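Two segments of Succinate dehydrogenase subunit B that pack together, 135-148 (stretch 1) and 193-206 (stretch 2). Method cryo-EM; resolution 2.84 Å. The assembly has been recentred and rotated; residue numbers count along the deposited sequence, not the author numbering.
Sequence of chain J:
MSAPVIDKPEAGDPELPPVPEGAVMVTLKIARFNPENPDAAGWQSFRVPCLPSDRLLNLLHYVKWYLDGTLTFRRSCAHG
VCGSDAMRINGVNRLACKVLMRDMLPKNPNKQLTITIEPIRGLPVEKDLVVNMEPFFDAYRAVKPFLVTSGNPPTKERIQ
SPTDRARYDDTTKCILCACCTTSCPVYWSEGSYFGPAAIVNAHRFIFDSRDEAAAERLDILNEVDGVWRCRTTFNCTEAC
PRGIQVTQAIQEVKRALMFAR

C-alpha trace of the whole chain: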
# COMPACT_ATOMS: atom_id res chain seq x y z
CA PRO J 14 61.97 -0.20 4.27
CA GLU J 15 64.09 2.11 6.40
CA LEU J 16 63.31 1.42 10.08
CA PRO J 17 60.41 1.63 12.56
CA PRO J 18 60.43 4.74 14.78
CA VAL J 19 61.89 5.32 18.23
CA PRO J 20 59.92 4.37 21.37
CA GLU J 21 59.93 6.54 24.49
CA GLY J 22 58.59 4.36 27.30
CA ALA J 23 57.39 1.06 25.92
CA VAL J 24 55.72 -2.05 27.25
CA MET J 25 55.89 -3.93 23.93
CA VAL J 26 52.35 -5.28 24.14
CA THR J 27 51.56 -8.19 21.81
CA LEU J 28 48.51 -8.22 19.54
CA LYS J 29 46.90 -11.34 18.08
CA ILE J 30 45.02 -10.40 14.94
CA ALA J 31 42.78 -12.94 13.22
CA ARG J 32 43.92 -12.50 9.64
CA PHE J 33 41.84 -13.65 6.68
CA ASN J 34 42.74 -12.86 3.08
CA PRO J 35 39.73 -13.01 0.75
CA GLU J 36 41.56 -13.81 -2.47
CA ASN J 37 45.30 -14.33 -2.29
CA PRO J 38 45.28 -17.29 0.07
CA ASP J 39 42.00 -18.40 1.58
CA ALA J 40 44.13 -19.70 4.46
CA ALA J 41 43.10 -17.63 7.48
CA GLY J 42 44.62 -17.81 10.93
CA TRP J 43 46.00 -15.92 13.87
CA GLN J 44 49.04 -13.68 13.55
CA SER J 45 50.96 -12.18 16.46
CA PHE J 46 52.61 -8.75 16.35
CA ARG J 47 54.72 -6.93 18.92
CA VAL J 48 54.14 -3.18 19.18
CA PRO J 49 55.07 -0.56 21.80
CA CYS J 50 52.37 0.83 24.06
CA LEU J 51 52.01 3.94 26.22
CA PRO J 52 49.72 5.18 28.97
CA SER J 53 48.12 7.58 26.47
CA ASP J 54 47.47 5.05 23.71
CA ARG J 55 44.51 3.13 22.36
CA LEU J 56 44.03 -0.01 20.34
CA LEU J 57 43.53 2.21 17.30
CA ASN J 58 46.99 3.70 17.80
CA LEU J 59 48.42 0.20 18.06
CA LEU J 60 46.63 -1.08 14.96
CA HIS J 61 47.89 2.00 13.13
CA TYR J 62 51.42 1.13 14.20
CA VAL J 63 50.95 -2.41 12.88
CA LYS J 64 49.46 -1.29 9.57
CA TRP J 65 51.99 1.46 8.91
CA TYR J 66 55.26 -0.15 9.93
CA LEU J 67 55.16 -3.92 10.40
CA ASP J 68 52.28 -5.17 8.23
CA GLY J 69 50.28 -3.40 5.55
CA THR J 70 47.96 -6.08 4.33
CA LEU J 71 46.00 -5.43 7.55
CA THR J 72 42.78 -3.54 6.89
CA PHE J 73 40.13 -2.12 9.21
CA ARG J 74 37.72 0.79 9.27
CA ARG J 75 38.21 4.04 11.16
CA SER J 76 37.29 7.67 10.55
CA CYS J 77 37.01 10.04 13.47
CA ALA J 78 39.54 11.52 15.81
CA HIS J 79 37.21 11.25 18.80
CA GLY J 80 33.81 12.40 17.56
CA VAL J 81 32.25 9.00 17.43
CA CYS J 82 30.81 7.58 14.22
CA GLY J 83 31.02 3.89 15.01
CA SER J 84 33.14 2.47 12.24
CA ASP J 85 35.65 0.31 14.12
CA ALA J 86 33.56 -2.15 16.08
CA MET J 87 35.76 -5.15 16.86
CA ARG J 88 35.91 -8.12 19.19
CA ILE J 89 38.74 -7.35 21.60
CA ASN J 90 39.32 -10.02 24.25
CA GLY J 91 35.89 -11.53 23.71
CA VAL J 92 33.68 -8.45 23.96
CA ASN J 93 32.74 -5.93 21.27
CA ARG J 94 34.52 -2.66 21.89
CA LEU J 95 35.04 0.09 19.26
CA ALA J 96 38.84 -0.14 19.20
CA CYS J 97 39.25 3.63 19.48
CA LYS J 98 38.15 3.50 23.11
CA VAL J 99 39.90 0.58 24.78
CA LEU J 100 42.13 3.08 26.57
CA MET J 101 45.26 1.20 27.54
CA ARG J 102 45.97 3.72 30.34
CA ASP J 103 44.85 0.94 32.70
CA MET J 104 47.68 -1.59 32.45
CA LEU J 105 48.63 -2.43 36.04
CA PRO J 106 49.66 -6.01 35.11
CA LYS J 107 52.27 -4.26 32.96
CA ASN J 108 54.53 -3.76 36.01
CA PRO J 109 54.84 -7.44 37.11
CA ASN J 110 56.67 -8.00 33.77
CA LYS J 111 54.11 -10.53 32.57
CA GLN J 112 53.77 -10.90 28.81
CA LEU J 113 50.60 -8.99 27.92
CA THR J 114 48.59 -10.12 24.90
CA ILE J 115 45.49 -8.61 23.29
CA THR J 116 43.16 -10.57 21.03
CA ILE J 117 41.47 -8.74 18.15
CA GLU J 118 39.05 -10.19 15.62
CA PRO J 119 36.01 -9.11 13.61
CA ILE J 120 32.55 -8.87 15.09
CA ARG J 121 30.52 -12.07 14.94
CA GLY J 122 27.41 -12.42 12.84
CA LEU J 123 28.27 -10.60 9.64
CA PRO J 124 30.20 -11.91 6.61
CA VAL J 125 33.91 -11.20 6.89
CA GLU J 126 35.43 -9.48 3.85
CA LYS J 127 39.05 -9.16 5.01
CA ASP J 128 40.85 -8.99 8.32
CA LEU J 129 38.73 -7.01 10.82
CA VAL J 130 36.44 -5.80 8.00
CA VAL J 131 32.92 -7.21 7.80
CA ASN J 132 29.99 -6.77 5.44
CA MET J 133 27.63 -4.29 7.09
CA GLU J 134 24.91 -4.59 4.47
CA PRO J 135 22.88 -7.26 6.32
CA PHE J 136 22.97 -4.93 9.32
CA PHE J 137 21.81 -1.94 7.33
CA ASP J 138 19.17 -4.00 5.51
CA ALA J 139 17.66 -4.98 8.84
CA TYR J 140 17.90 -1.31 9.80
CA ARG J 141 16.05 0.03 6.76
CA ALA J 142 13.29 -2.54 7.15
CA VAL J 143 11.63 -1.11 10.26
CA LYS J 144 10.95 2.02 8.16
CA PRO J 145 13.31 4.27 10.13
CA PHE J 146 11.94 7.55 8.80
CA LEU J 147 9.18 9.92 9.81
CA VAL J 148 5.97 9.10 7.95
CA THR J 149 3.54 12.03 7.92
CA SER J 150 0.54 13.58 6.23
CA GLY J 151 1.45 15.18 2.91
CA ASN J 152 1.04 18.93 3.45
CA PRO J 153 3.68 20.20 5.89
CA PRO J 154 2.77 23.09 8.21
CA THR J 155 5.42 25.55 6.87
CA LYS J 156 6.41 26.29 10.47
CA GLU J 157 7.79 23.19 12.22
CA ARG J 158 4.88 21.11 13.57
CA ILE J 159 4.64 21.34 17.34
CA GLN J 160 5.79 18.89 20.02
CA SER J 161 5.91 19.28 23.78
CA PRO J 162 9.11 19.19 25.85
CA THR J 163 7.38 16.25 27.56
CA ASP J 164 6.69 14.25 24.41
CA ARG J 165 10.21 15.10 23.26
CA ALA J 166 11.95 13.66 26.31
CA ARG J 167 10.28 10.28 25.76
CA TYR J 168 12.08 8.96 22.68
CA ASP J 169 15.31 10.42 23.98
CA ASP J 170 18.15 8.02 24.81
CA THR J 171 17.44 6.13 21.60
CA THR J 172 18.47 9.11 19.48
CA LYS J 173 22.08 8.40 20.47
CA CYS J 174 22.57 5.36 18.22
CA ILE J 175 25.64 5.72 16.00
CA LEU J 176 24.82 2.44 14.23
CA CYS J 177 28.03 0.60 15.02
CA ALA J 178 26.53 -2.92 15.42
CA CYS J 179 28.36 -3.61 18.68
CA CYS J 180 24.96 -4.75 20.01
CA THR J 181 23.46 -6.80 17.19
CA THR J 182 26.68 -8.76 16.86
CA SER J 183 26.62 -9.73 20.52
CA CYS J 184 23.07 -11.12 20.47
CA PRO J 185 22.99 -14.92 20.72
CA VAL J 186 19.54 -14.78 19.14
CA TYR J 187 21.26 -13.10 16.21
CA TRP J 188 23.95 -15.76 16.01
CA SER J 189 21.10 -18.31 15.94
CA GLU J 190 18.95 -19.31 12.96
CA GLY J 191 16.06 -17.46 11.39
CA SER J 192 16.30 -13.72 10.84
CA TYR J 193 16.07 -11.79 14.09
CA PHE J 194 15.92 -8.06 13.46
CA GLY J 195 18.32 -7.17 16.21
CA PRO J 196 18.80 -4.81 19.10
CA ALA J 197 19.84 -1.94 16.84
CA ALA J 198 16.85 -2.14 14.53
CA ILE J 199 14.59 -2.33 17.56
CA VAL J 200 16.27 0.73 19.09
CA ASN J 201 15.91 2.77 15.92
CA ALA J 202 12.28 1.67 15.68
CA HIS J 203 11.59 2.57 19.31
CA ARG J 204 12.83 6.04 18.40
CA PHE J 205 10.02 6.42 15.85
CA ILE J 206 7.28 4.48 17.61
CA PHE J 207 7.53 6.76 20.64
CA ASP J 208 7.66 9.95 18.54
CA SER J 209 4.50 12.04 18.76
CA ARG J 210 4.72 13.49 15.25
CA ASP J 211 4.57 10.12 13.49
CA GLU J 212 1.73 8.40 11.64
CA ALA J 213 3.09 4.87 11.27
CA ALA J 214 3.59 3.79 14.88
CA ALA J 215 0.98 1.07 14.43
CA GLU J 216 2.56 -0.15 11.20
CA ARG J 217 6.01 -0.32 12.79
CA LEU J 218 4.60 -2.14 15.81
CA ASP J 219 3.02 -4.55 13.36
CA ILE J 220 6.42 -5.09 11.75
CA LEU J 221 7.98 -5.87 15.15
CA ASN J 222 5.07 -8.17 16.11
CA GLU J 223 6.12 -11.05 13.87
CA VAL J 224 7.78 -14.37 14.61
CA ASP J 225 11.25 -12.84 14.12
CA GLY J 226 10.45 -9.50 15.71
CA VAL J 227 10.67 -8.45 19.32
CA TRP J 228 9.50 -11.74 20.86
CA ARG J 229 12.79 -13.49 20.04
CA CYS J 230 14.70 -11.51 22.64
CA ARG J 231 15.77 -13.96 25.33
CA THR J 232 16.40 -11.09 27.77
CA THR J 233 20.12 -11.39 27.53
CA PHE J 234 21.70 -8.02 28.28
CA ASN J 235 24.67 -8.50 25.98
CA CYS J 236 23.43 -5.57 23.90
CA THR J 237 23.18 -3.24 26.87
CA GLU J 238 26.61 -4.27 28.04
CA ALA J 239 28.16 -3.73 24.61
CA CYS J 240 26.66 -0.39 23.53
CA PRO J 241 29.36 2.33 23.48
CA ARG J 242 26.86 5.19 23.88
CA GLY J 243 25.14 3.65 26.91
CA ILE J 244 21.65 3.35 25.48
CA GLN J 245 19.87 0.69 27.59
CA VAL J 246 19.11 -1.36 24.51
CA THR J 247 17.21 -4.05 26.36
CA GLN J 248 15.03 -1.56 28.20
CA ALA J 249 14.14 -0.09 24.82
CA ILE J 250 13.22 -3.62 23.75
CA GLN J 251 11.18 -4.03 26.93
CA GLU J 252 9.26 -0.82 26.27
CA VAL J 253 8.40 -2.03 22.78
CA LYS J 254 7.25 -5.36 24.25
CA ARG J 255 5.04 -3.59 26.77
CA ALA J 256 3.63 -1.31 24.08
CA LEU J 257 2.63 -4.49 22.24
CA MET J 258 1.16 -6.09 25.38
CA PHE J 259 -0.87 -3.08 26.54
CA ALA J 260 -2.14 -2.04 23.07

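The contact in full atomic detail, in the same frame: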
# COMPACT_ATOMS: atom_id res chain seq x y z
N PRO J 135 23.98 -6.63 5.57
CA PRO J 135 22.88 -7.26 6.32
C PRO J 135 22.40 -6.41 7.47
O PRO J 135 21.19 -6.29 7.70
CB PRO J 135 23.50 -8.57 6.81
CG PRO J 135 24.51 -8.88 5.82
CD PRO J 135 25.07 -7.59 5.34
N PHE J 136 23.33 -5.80 8.21
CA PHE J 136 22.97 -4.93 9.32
C PHE J 136 22.12 -3.77 8.84
O PHE J 136 21.05 -3.49 9.39
CB PHE J 136 24.24 -4.44 10.00
CG PHE J 136 24.01 -3.42 11.06
CD1 PHE J 136 23.58 -3.78 12.31
CD2 PHE J 136 24.22 -2.09 10.80
CE1 PHE J 136 23.37 -2.83 13.27
CE2 PHE J 136 24.01 -1.15 11.76
CZ PHE J 136 23.58 -1.53 12.99
N PHE J 137 22.57 -3.09 7.79
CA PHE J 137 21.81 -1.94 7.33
C PHE J 137 20.53 -2.33 6.62
O PHE J 137 19.59 -1.54 6.61
CB PHE J 137 22.69 -1.07 6.44
CG PHE J 137 23.64 -0.21 7.20
CD1 PHE J 137 23.18 0.83 7.97
CD2 PHE J 137 24.99 -0.45 7.16
CE1 PHE J 137 24.05 1.60 8.67
CE2 PHE J 137 25.85 0.33 7.86
CZ PHE J 137 25.39 1.35 8.61
N ASP J 138 20.44 -3.54 6.07
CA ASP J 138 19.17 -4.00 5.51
C ASP J 138 18.15 -4.24 6.60
O ASP J 138 16.97 -3.92 6.43
CB ASP J 138 19.37 -5.27 4.69
CG ASP J 138 20.09 -5.02 3.39
OD1 ASP J 138 20.40 -3.85 3.10
OD2 ASP J 138 20.34 -6.00 2.66
N ALA J 139 18.56 -4.85 7.70
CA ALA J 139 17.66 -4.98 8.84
C ALA J 139 17.28 -3.62 9.39
O ALA J 139 16.16 -3.44 9.88
CB ALA J 139 18.31 -5.83 9.93
N TYR J 140 18.19 -2.66 9.34
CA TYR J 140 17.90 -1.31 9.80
C TYR J 140 16.82 -0.66 8.94
O TYR J 140 15.79 -0.23 9.45
CB TYR J 140 19.17 -0.48 9.78
CG TYR J 140 18.98 1.00 9.92
CD1 TYR J 140 18.50 1.55 11.09
CD2 TYR J 140 19.30 1.86 8.89
CE1 TYR J 140 18.34 2.90 11.22
CE2 TYR J 140 19.14 3.21 9.02
CZ TYR J 140 18.66 3.72 10.19
OH TYR J 140 18.50 5.07 10.32
N ARG J 141 17.04 -0.59 7.63
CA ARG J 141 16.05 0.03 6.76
C ARG J 141 14.98 -0.97 6.36
O ARG J 141 14.60 -1.08 5.19
CB ARG J 141 16.71 0.62 5.51
CG ARG J 141 17.44 -0.39 4.67
CD ARG J 141 18.04 0.21 3.43
NE ARG J 141 19.07 -0.68 2.90
CZ ARG J 141 20.37 -0.48 3.05
NH1 ARG J 141 20.81 0.58 3.70
NH2 ARG J 141 21.24 -1.34 2.55
N ALA J 142 14.45 -1.69 7.34
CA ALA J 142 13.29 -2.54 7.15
C ALA J 142 12.25 -2.31 8.23
O ALA J 142 11.14 -2.83 8.11
CB ALA J 142 13.68 -4.02 7.14
N VAL J 143 12.59 -1.58 9.28
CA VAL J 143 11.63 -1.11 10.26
C VAL J 143 11.08 0.26 9.88
O VAL J 143 10.45 0.91 10.71
CB VAL J 143 12.26 -1.08 11.66
CG1 VAL J 143 12.77 -2.45 12.03
CG2 VAL J 143 13.38 -0.07 11.71
N LYS J 144 11.32 0.70 8.66
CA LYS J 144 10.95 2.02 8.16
C LYS J 144 11.45 3.10 9.10
O LYS J 144 10.64 3.74 9.79
CB LYS J 144 9.44 2.13 7.98
CG LYS J 144 8.89 1.28 6.86
CD LYS J 144 7.50 1.75 6.49
CE LYS J 144 6.74 2.19 7.72
NZ LYS J 144 5.73 3.24 7.40
N PRO J 145 12.74 3.34 9.16
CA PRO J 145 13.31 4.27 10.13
C PRO J 145 13.27 5.73 9.70
O PRO J 145 14.25 6.46 9.81
CB PRO J 145 14.75 3.78 10.25
CG PRO J 145 15.05 3.32 8.89
CD PRO J 145 13.79 2.73 8.33
N PHE J 146 12.11 6.17 9.21
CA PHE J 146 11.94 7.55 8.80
C PHE J 146 10.57 8.03 9.24
O PHE J 146 9.66 7.24 9.47
CB PHE J 146 12.09 7.71 7.29
CG PHE J 146 11.48 6.61 6.50
CD1 PHE J 146 10.12 6.60 6.25
CD2 PHE J 146 12.25 5.60 5.98
CE1 PHE J 146 9.56 5.60 5.52
CE2 PHE J 146 11.68 4.60 5.25
CZ PHE J 146 10.34 4.60 5.02
N LEU J 147 10.43 9.34 9.35
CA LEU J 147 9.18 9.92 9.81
C LEU J 147 8.16 9.87 8.68
O LEU J 147 8.35 10.49 7.63
CB LEU J 147 9.39 11.36 10.25
CG LEU J 147 8.49 11.86 11.37
CD1 LEU J 147 9.05 11.43 12.69
CD2 LEU J 147 8.33 13.35 11.31
N VAL J 148 7.08 9.13 8.89
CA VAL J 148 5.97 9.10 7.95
C VAL J 148 4.91 10.07 8.44
O VAL J 148 4.53 10.04 9.62
CB VAL J 148 5.40 7.68 7.81
CG1 VAL J 148 4.22 7.68 6.88
CG2 VAL J 148 6.47 6.74 7.30
N TYR J 193 16.39 -12.77 13.07
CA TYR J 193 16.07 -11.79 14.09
C TYR J 193 16.45 -10.41 13.59
O TYR J 193 17.49 -10.24 12.96
CB TYR J 193 16.82 -12.14 15.37
CG TYR J 193 16.54 -11.28 16.57
CD1 TYR J 193 15.29 -10.80 16.84
CD2 TYR J 193 17.54 -10.98 17.45
CE1 TYR J 193 15.06 -10.04 17.93
CE2 TYR J 193 17.32 -10.23 18.54
CZ TYR J 193 16.08 -9.75 18.78
OH TYR J 193 15.85 -8.99 19.88
N PHE J 194 15.59 -9.43 13.84
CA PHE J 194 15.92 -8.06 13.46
C PHE J 194 17.19 -7.60 14.14
O PHE J 194 18.20 -7.32 13.50
CB PHE J 194 14.76 -7.13 13.81
CG PHE J 194 13.75 -7.00 12.72
CD1 PHE J 194 14.14 -6.70 11.44
CD2 PHE J 194 12.42 -7.18 12.99
CE1 PHE J 194 13.21 -6.58 10.44
CE2 PHE J 194 11.49 -7.06 11.99
CZ PHE J 194 11.89 -6.76 10.72
N GLY J 195 17.16 -7.51 15.46
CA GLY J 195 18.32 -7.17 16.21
C GLY J 195 18.08 -6.03 17.15
O GLY J 195 17.15 -5.22 16.98
N PRO J 196 18.92 -5.93 18.17
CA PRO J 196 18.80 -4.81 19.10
C PRO J 196 18.84 -3.45 18.44
O PRO J 196 18.10 -2.56 18.86
CB PRO J 196 20.00 -5.02 20.02
CG PRO J 196 20.35 -6.41 19.87
CD PRO J 196 19.99 -6.85 18.54
N ALA J 197 19.66 -3.26 17.41
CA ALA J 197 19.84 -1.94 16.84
C ALA J 197 18.64 -1.52 16.02
O ALA J 197 18.23 -0.35 16.06
CB ALA J 197 21.10 -1.90 15.99
N ALA J 198 18.08 -2.44 15.24
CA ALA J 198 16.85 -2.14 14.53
C ALA J 198 15.72 -1.86 15.50
O ALA J 198 14.91 -0.97 15.27
CB ALA J 198 16.49 -3.30 13.61
N ILE J 199 15.66 -2.59 16.61
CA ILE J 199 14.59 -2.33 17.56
C ILE J 199 14.79 -1.00 18.27
O ILE J 199 13.81 -0.32 18.59
CB ILE J 199 14.46 -3.51 18.53
CG1 ILE J 199 14.02 -4.75 17.76
CG2 ILE J 199 13.47 -3.18 19.61
CD1 ILE J 199 14.27 -6.02 18.47
N VAL J 200 16.03 -0.58 18.50
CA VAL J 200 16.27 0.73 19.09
C VAL J 200 15.84 1.84 18.14
O VAL J 200 15.13 2.78 18.52
CB VAL J 200 17.76 0.88 19.47
CG1 VAL J 200 18.12 2.32 19.57
CG2 VAL J 200 18.02 0.21 20.76
N ASN J 201 16.26 1.74 16.88
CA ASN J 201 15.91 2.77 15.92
C ASN J 201 14.46 2.72 15.50
O ASN J 201 14.00 3.65 14.83
CB ASN J 201 16.82 2.66 14.71
CG ASN J 201 18.22 3.10 15.01
OD1 ASN J 201 18.52 4.29 14.99
ND2 ASN J 201 19.08 2.16 15.33
N ALA J 202 13.73 1.67 15.84
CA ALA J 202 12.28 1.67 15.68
C ALA J 202 11.57 2.20 16.91
O ALA J 202 10.52 2.81 16.78
CB ALA J 202 11.78 0.27 15.37
N HIS J 203 12.09 1.93 18.11
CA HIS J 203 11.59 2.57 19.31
C HIS J 203 11.62 4.08 19.18
O HIS J 203 10.67 4.77 19.56
CB HIS J 203 12.43 2.10 20.50
CG HIS J 203 12.15 2.82 21.78
ND1 HIS J 203 12.70 4.04 22.09
CD2 HIS J 203 11.45 2.44 22.87
CE1 HIS J 203 12.31 4.40 23.30
NE2 HIS J 203 11.56 3.45 23.80
N ARG J 204 12.69 4.60 18.59
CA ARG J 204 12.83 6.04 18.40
C ARG J 204 11.64 6.63 17.66
O ARG J 204 11.21 7.75 17.95
CB ARG J 204 14.13 6.33 17.64
CG ARG J 204 14.50 7.78 17.55
CD ARG J 204 13.89 8.42 16.33
NE ARG J 204 14.17 9.84 16.23
CZ ARG J 204 13.41 10.67 15.54
NH1 ARG J 204 12.33 10.24 14.94
NH2 ARG J 204 13.72 11.95 15.49
N PHE J 205 11.10 5.91 16.68
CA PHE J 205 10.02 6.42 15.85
C PHE J 205 8.65 6.00 16.33
O PHE J 205 7.66 6.66 16.02
CB PHE J 205 10.18 5.93 14.41
CG PHE J 205 11.26 6.62 13.67
CD1 PHE J 205 11.08 7.90 13.21
CD2 PHE J 205 12.45 5.99 13.44
CE1 PHE J 205 12.08 8.53 12.53
CE2 PHE J 205 13.45 6.62 12.78
CZ PHE J 205 13.26 7.89 12.32
N ILE J 206 8.56 4.89 17.05
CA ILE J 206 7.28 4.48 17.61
C ILE J 206 6.88 5.41 18.74
O ILE J 206 5.71 5.75 18.89
CB ILE J 206 7.36 3.01 18.07
CG1 ILE J 206 7.27 2.08 16.87
CG2 ILE J 206 6.27 2.71 19.04
CD1 ILE J 206 7.76 0.72 17.15

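The two stretches pack through van der Waals contact alone: no hydrogen bond or salt bridge crosses between them, and together they bury 598 Å². The helix ending at Tyr140 and helix 196-206 run in broadly the same direction, at 31° to each other, and their axes approach to 9.2 Å. Beyond its helix, stretch 1 continues as a loop along the second helix, so that contact extends from Phe194 to Phe205.

Phe205 has the largest area covered, 89 Å². Its CA-to-CB bond points toward stretch 1, and with chi1 in the m well the ring lies against the backbone of Pro145, Phe146 and Leu147. The carbonyl O of Pro145 comes within 3.1 Å of CZ of Phe205, the shortest contact between the stretches, while Phe146 N sits over one face of the ring. Two apolar side chains of stretch 1 also touch the ring: CB of Pro145 is 4.0 Å from CE2 of Phe205, and CD1 of Leu147 is 4.1 Å from CD1 of Phe205. A broad, flat ring suits this place because it can cover three consecutive loop residues at once.

Val143, with 73 Å² covered, occupies the middle of the contact. Its CA-to-CB bond points toward the second helix, where small residues one turn apart leave room for a branched one: CB of Val143 lies 4.0 Å from CB of Ala202, and CG1 of Val143 is 4.1 Å from CB of Ala198. The same CG1 lies over one face of the Phe194 ring, 4.4 Å from CE1 of Phe194.

Phe194, which precedes the N-cap residue Gly195, has 66 Å² covered. Its CA-to-CB bond points sideways, but the end of the ring comes nearer to stretch 1, reaching CB of Ala142 at 4.2 Å from CE1 of Phe194.

Alanines allow close approach where the helices meet. Tyr140 and Ala198 have CA atoms only 4.9 Å apart, and CB of Ala198 rests 3.7 Å from the carbonyl O of Ala139. In turn, CB of Ala139 is 3.9 Å from the carbonyl O of Phe194. Nearby, CE1 of Phe136 meets CB of Ala197 at 3.7 Å.

Asn201 is a polar residue buried in the contact. Its ND2 donates a hydrogen bond to O of Ala197, 2.7 Å away in its own helix, so ND2 has a partner without reaching into stretch 1. The same side chain packs at the edge of the Tyr140 ring, with CG of Asn201 3.8 Å from CE1 of Tyr140.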